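Local atomic coordinates of anti-sigma-E factor ChrR (Rhodobacter sphaeroides, PDB entry 2Z2S), a protein that inhibits the extracytoplasmic-function sigma factor sigma-E by binding it, and responds to singlet oxygen through its C-terminal domain. Residues B[28-33]-B[92-97]; B[22-27]-B[123-128]. All blocks are in the same frame, centred on the assembly; numbering follows the deposited sequence.

Overall arrangement
From the N terminus, the chain passes helix 9-17 and enters helix 22-32, which supplies one side of both contacts. Its first half, 22-27, packs on 123-128, where strand 126-132 of the cupin-like domain begins; 28-33 packs on 92-97, earlier in the chain and near the start of the region required for the singlet-oxygen response. Interaction 1 therefore closes the shorter loop, which contains helices 36-54 and 65-71, and nests inside the loop closed by interaction 2. The contacts, their centres about 11 Å apart, touch through Leu26, which packs on Pro93 and Tyr97, and through a probable hydrogen bond between Tyr97 OH and Glu22 OE1. Together they tie the zinc-binding anti-sigma domain to the C-terminal domain.

Interaction 1: residues B[28-33]-B[92-97]; sequences VATHLS and APLADY. With ZN (zinc ion), chain I.
Thr30 meets Pro93 and Leu94 where segment 92-97 rests on the C-terminal end of the helix. Thr30 has OG1 anti to its carbonyl carbon (chi1 -64°), which sets this oxygen against Pro93 CD at 3.4 Å and Leu94 CB at 3.6 Å. The hydroxyl keeps its polar bond at home, with Leu26 O one turn back in the helix, and offers segment 92-97 only van der Waals contact. The Ala92 methyl lies over Thr30 and Ala29, though its exact spacing near Ser33 is doubtful. The Ala29 methyl packs more loosely, its CB 4.3 Å from Pro93 CG; a chain of another protein packs against Ala29 and Pro93 here. Beyond Leu94 the segment makes no further contact with 28-33; Asp96 is exposed, while Tyr97 turns back to Glu22, earlier in the same helix. His31, pointing away from 92-97, binds the zinc ion through NE2 at 2.0 Å; His6, Cys35 and Cys38 complete the site of this zinc-associated anti-sigma (ZAS) factor, whose zinc is required for anti-sigma function. Around this joint, helix 9-17 packs on Val28, Ala29 and Leu32, helix 36-54 on Leu32 and Ser33, and Leu150 of strand 147-151 on Thr30 and His31.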
loop_
_atom_site.group_PDB
_atom_site.type_symbol
_atom_site.label_atom_id
_atom_site.label_comp_id
_atom_site.label_asym_id
_atom_site.label_seq_id
_atom_site.Cartn_x
_atom_site.Cartn_y
_atom_site.Cartn_z
ATOM N N VAL B 28 -5.385 -7.187 1.130
ATOM C CA VAL B 28 -5.316 -5.947 1.879
ATOM C C VAL B 28 -5.422 -4.732 0.964
ATOM O O VAL B 28 -6.175 -3.796 1.240
ATOM C CB VAL B 28 -4.023 -5.863 2.668
ATOM C CG1 VAL B 28 -3.914 -4.513 3.338
ATOM C CG2 VAL B 28 -4.003 -6.945 3.704
ATOM N N ALA B 29 -4.676 -4.752 -0.133
ATOM C CA ALA B 29 -4.710 -3.637 -1.070
ATOM C C ALA B 29 -6.014 -3.529 -1.865
ATOM O O ALA B 29 -6.356 -2.448 -2.324
ATOM C CB ALA B 29 -3.518 -3.709 -2.023
ATOM N N THR B 30 -6.752 -4.622 -2.042
ATOM C CA THR B 30 -7.994 -4.507 -2.787
ATOM C C THR B 30 -8.984 -3.849 -1.864
ATOM O O THR B 30 -9.856 -3.088 -2.287
ATOM C CB THR B 30 -8.554 -5.859 -3.256
ATOM O OG1 THR B 30 -7.638 -6.467 -4.175
ATOM C CG2 THR B 30 -9.870 -5.638 -4.002
ATOM N N HIS B 31 -8.846 -4.131 -0.580
ATOM C CA HIS B 31 -9.737 -3.502 0.367
ATOM C C HIS B 31 -9.386 -2.025 0.333
ATOM O O HIS B 31 -10.263 -1.188 0.163
ATOM C CB HIS B 31 -9.527 -4.052 1.774
ATOM C CG HIS B 31 -10.426 -3.429 2.790
ATOM N ND1 HIS B 31 -11.799 -3.538 2.733
ATOM C CD2 HIS B 31 -10.154 -2.675 3.882
ATOM C CE1 HIS B 31 -12.334 -2.879 3.747
ATOM N NE2 HIS B 31 -11.356 -2.347 4.458
ATOM N N LEU B 32 -8.095 -1.713 0.460
ATOM C CA LEU B 32 -7.640 -0.326 0.463
ATOM C C LEU B 32 -8.166 0.481 -0.706
ATOM O O LEU B 32 -8.436 1.676 -0.569
ATOM C CB LEU B 32 -6.106 -0.225 0.490
ATOM C CG LEU B 32 -5.327 -0.648 1.749
ATOM C CD1 LEU B 32 -3.905 -0.158 1.638
ATOM C CD2 LEU B 32 -5.962 -0.087 3.004
ATOM N N SER B 33 -8.329 -0.136 -1.863
ATOM C CA SER B 33 -8.838 0.659 -2.966
ATOM C C SER B 33 -10.358 0.702 -2.993
ATOM O O SER B 33 -10.935 1.305 -3.892
ATOM C CB SER B 33 -8.340 0.122 -4.289
ATOM O OG SER B 33 -9.187 -0.928 -4.665
ATOM N N ALA B 92 -8.710 -2.509 -7.514
ATOM C CA ALA B 92 -7.395 -2.069 -7.032
ATOM C C ALA B 92 -6.237 -2.662 -7.837
ATOM O O ALA B 92 -5.633 -1.981 -8.666
ATOM C CB ALA B 92 -7.250 -2.339 -5.523
ATOM N N PRO B 93 -5.856 -3.901 -7.546
ATOM C CA PRO B 93 -4.781 -4.534 -8.285
ATOM C C PRO B 93 -5.420 -5.829 -8.774
ATOM O O PRO B 93 -5.129 -6.308 -9.855
ATOM C CB PRO B 93 -3.714 -4.735 -7.214
ATOM C CG PRO B 93 -4.469 -4.989 -6.014
ATOM C CD PRO B 93 -5.855 -4.414 -6.169
ATOM N N LEU B 94 -6.310 -6.381 -7.957
ATOM C CA LEU B 94 -7.043 -7.597 -8.285
ATOM C C LEU B 94 -7.283 -7.702 -9.793
ATOM O O LEU B 94 -7.189 -8.781 -10.375
ATOM C CB LEU B 94 -8.380 -7.585 -7.527
ATOM C CG LEU B 94 -9.304 -8.802 -7.436
ATOM C CD1 LEU B 94 -10.505 -8.586 -8.310
ATOM C CD2 LEU B 94 -8.548 -10.057 -7.815
ATOM N N ALA B 95 -7.566 -6.563 -10.417
ATOM C CA ALA B 95 -7.821 -6.491 -11.850
ATOM C C ALA B 95 -6.637 -7.007 -12.677
ATOM O O ALA B 95 -6.805 -7.443 -13.812
ATOM C CB ALA B 95 -8.166 -5.047 -12.245
ATOM N N ASP B 96 -5.441 -6.966 -12.113
ATOM C CA ASP B 96 -4.278 -7.435 -12.833
ATOM C C ASP B 96 -4.244 -8.952 -12.820
ATOM O O ASP B 96 -3.665 -9.561 -13.705
ATOM C CB ASP B 96 -2.991 -6.905 -12.189
ATOM C CG ASP B 96 -3.059 -5.413 -11.868
ATOM O OD1 ASP B 96 -3.770 -4.674 -12.592
ATOM O OD2 ASP B 96 -2.387 -4.975 -10.903
ATOM N N TYR B 97 -4.863 -9.577 -11.827
ATOM C CA TYR B 97 -4.827 -11.031 -11.727
ATOM C C TYR B 97 -6.053 -11.613 -12.425
ATOM O O TYR B 97 -6.178 -12.867 -12.534
ATOM C CB TYR B 97 -4.815 -11.437 -10.252
ATOM C CG TYR B 97 -3.571 -10.942 -9.554
ATOM C CD1 TYR B 97 -3.329 -9.579 -9.395
ATOM C CD2 TYR B 97 -2.600 -11.831 -9.105
ATOM C CE1 TYR B 97 -2.148 -9.119 -8.808
ATOM C CE2 TYR B 97 -1.414 -11.379 -8.519
ATOM C CZ TYR B 97 -1.199 -10.024 -8.376
ATOM O OH TYR B 97 -0.034 -9.567 -7.811
HETATM ZN ZN ZN I . -11.601 -0.627 5.441
#

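Interaction 2: residues B[22-27]-B[123-128]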
loop_
_atom_site.group_PDB
_atom_site.type_symbol
_atom_site.label_atom_id
_atom_site.label_comp_id
_atom_site.label_asym_id
_atom_site.label_seq_id
_atom_site.Cartn_x
_atom_site.Cartn_y
_atom_site.Cartn_z
ATOM N N GLU B 22 2.772 -11.733 -1.032
ATOM C CA GLU B 22 1.958 -11.296 -2.162
ATOM C C GLU B 22 0.461 -11.557 -2.069
ATOM O O GLU B 22 -0.357 -10.696 -2.398
ATOM C CB GLU B 22 2.491 -11.896 -3.456
ATOM C CG GLU B 22 1.806 -11.313 -4.667
ATOM C CD GLU B 22 2.433 -11.753 -5.972
ATOM O OE1 GLU B 22 1.887 -11.398 -7.037
ATOM O OE2 GLU B 22 3.468 -12.448 -5.934
ATOM N N ALA B 23 0.098 -12.750 -1.629
ATOM C CA ALA B 23 -1.312 -13.088 -1.501
ATOM C C ALA B 23 -2.016 -12.088 -0.562
ATOM O O ALA B 23 -2.917 -11.347 -0.974
ATOM C CB ALA B 23 -1.457 -14.538 -0.973
ATOM N N PHE B 24 -1.600 -12.071 0.699
ATOM C CA PHE B 24 -2.198 -11.165 1.665
ATOM C C PHE B 24 -2.149 -9.713 1.177
ATOM O O PHE B 24 -3.117 -8.981 1.327
ATOM C CB PHE B 24 -1.514 -11.318 3.035
ATOM C CG PHE B 24 -1.739 -12.668 3.671
ATOM C CD1 PHE B 24 -3.015 -13.202 3.748
ATOM C CD2 PHE B 24 -0.686 -13.397 4.196
ATOM C CE1 PHE B 24 -3.239 -14.435 4.330
ATOM C CE2 PHE B 24 -0.909 -14.636 4.783
ATOM C CZ PHE B 24 -2.188 -15.149 4.849
ATOM N N SER B 25 -1.032 -9.300 0.587
ATOM C CA SER B 25 -0.914 -7.946 0.054
ATOM C C SER B 25 -2.002 -7.711 -0.975
ATOM O O SER B 25 -2.494 -6.604 -1.134
ATOM C CB SER B 25 0.434 -7.750 -0.624
ATOM O OG SER B 25 1.493 -7.962 0.289
ATOM N N LEU B 26 -2.374 -8.756 -1.695
ATOM C CA LEU B 26 -3.415 -8.618 -2.696
ATOM C C LEU B 26 -4.783 -8.313 -2.061
ATOM O O LEU B 26 -5.528 -7.459 -2.519
ATOM C CB LEU B 26 -3.487 -9.898 -3.532
ATOM C CG LEU B 26 -4.480 -9.908 -4.700
ATOM C CD1 LEU B 26 -4.368 -8.599 -5.478
ATOM C CD2 LEU B 26 -4.199 -11.127 -5.624
ATOM N N VAL B 27 -5.116 -9.009 -0.993
ATOM C CA VAL B 27 -6.398 -8.772 -0.373
ATOM C C VAL B 27 -6.425 -7.445 0.350
ATOM O O VAL B 27 -7.370 -6.667 0.209
ATOM C CB VAL B 27 -6.732 -9.883 0.616
ATOM C CG1 VAL B 27 -7.989 -9.553 1.362
ATOM C CG2 VAL B 27 -6.904 -11.186 -0.134
ATOM N N GLY B 123 5.465 -15.852 -3.099
ATOM C CA GLY B 123 5.242 -16.107 -1.687
ATOM C C GLY B 123 4.607 -17.463 -1.426
ATOM O O GLY B 123 4.245 -18.183 -2.355
ATOM N N GLU B 124 4.465 -17.809 -0.150
ATOM C CA GLU B 124 3.871 -19.076 0.235
ATOM C C GLU B 124 2.487 -18.934 0.867
ATOM O O GLU B 124 2.173 -19.623 1.832
ATOM C CB GLU B 124 4.794 -19.796 1.182
ATOM N N ALA B 125 1.673 -18.026 0.335
ATOM C CA ALA B 125 0.307 -17.813 0.810
ATOM C C ALA B 125 -0.481 -17.895 -0.488
ATOM O O ALA B 125 -0.001 -17.445 -1.527
ATOM C CB ALA B 125 0.171 -16.451 1.427
ATOM N N ILE B 126 -1.672 -18.476 -0.454
ATOM C CA ILE B 126 -2.438 -18.629 -1.685
ATOM C C ILE B 126 -3.640 -17.701 -1.781
ATOM O O ILE B 126 -4.294 -17.426 -0.785
ATOM C CB ILE B 126 -2.929 -20.092 -1.848
ATOM C CG1 ILE B 126 -1.740 -21.058 -1.897
ATOM C CG2 ILE B 126 -3.737 -20.230 -3.124
ATOM C CD1 ILE B 126 -1.034 -21.282 -0.561
ATOM N N ALA B 127 -3.935 -17.234 -2.991
ATOM C CA ALA B 127 -5.066 -16.342 -3.216
ATOM C C ALA B 127 -5.980 -16.998 -4.223
ATOM O O ALA B 127 -5.513 -17.734 -5.097
ATOM C CB ALA B 127 -4.589 -15.009 -3.755
ATOM N N ARG B 128 -7.277 -16.724 -4.107
ATOM C CA ARG B 128 -8.269 -17.297 -5.013
ATOM C C ARG B 128 -9.586 -16.545 -4.951
ATOM O O ARG B 128 -9.881 -15.859 -3.971
ATOM C CB ARG B 128 -8.522 -18.766 -4.662
ATOM C CG ARG B 128 -9.146 -18.969 -3.296
ATOM C CD ARG B 128 -8.571 -20.176 -2.574
ATOM N NE ARG B 128 -8.065 -19.791 -1.259
ATOM C CZ ARG B 128 -8.804 -19.224 -0.308
ATOM N NH1 ARG B 128 -10.093 -18.979 -0.520
ATOM N NH2 ARG B 128 -8.251 -18.888 0.852
HETATM O O HOH W 1 1.478 -15.151 -1.871
#
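The methyl of Ala23 is the bump that fits between the methyls of Ala125 and Ala127, two residues apart where the loop runs into strand 126-132. Its CB lies 3.5 Å from Ala125 CB and 4.2 Å from Ala127 CB, and the hollow is floored by backbone, with Ile126 C 3.9 Å from Ala23 CB. Small residues on both sides bring the helix and strand axes to 7.4 Å, at an angle of 39°. Larger side chains flank this close point. Phe24, its CG anti to the carbonyl carbon (chi1 -66°), lays one ring face over the Ala125 methyl, CE2 being 4.0 Å from that CB. Leu26 closes the other end, with CD2 against Ala127 CB. Strand 126-132 belongs to the antiparallel sheet of the cupin-like domain, so a helix of the anti-sigma domain packs directly on the cupin sheet; Ala192 on the adjacent strand 187-193 and Leu148 on 147-151, the next one over, extend the surface under Phe24 and Val27. Beside these alanines a water bridges the backbones: it accepts from Ala23 N at 2.8 Å and donates to Ala125 O at the same distance. Glu22, at the edge, bonds through OE2 to Gly122 N and to the backbone of the partner protein, probably sigma-E.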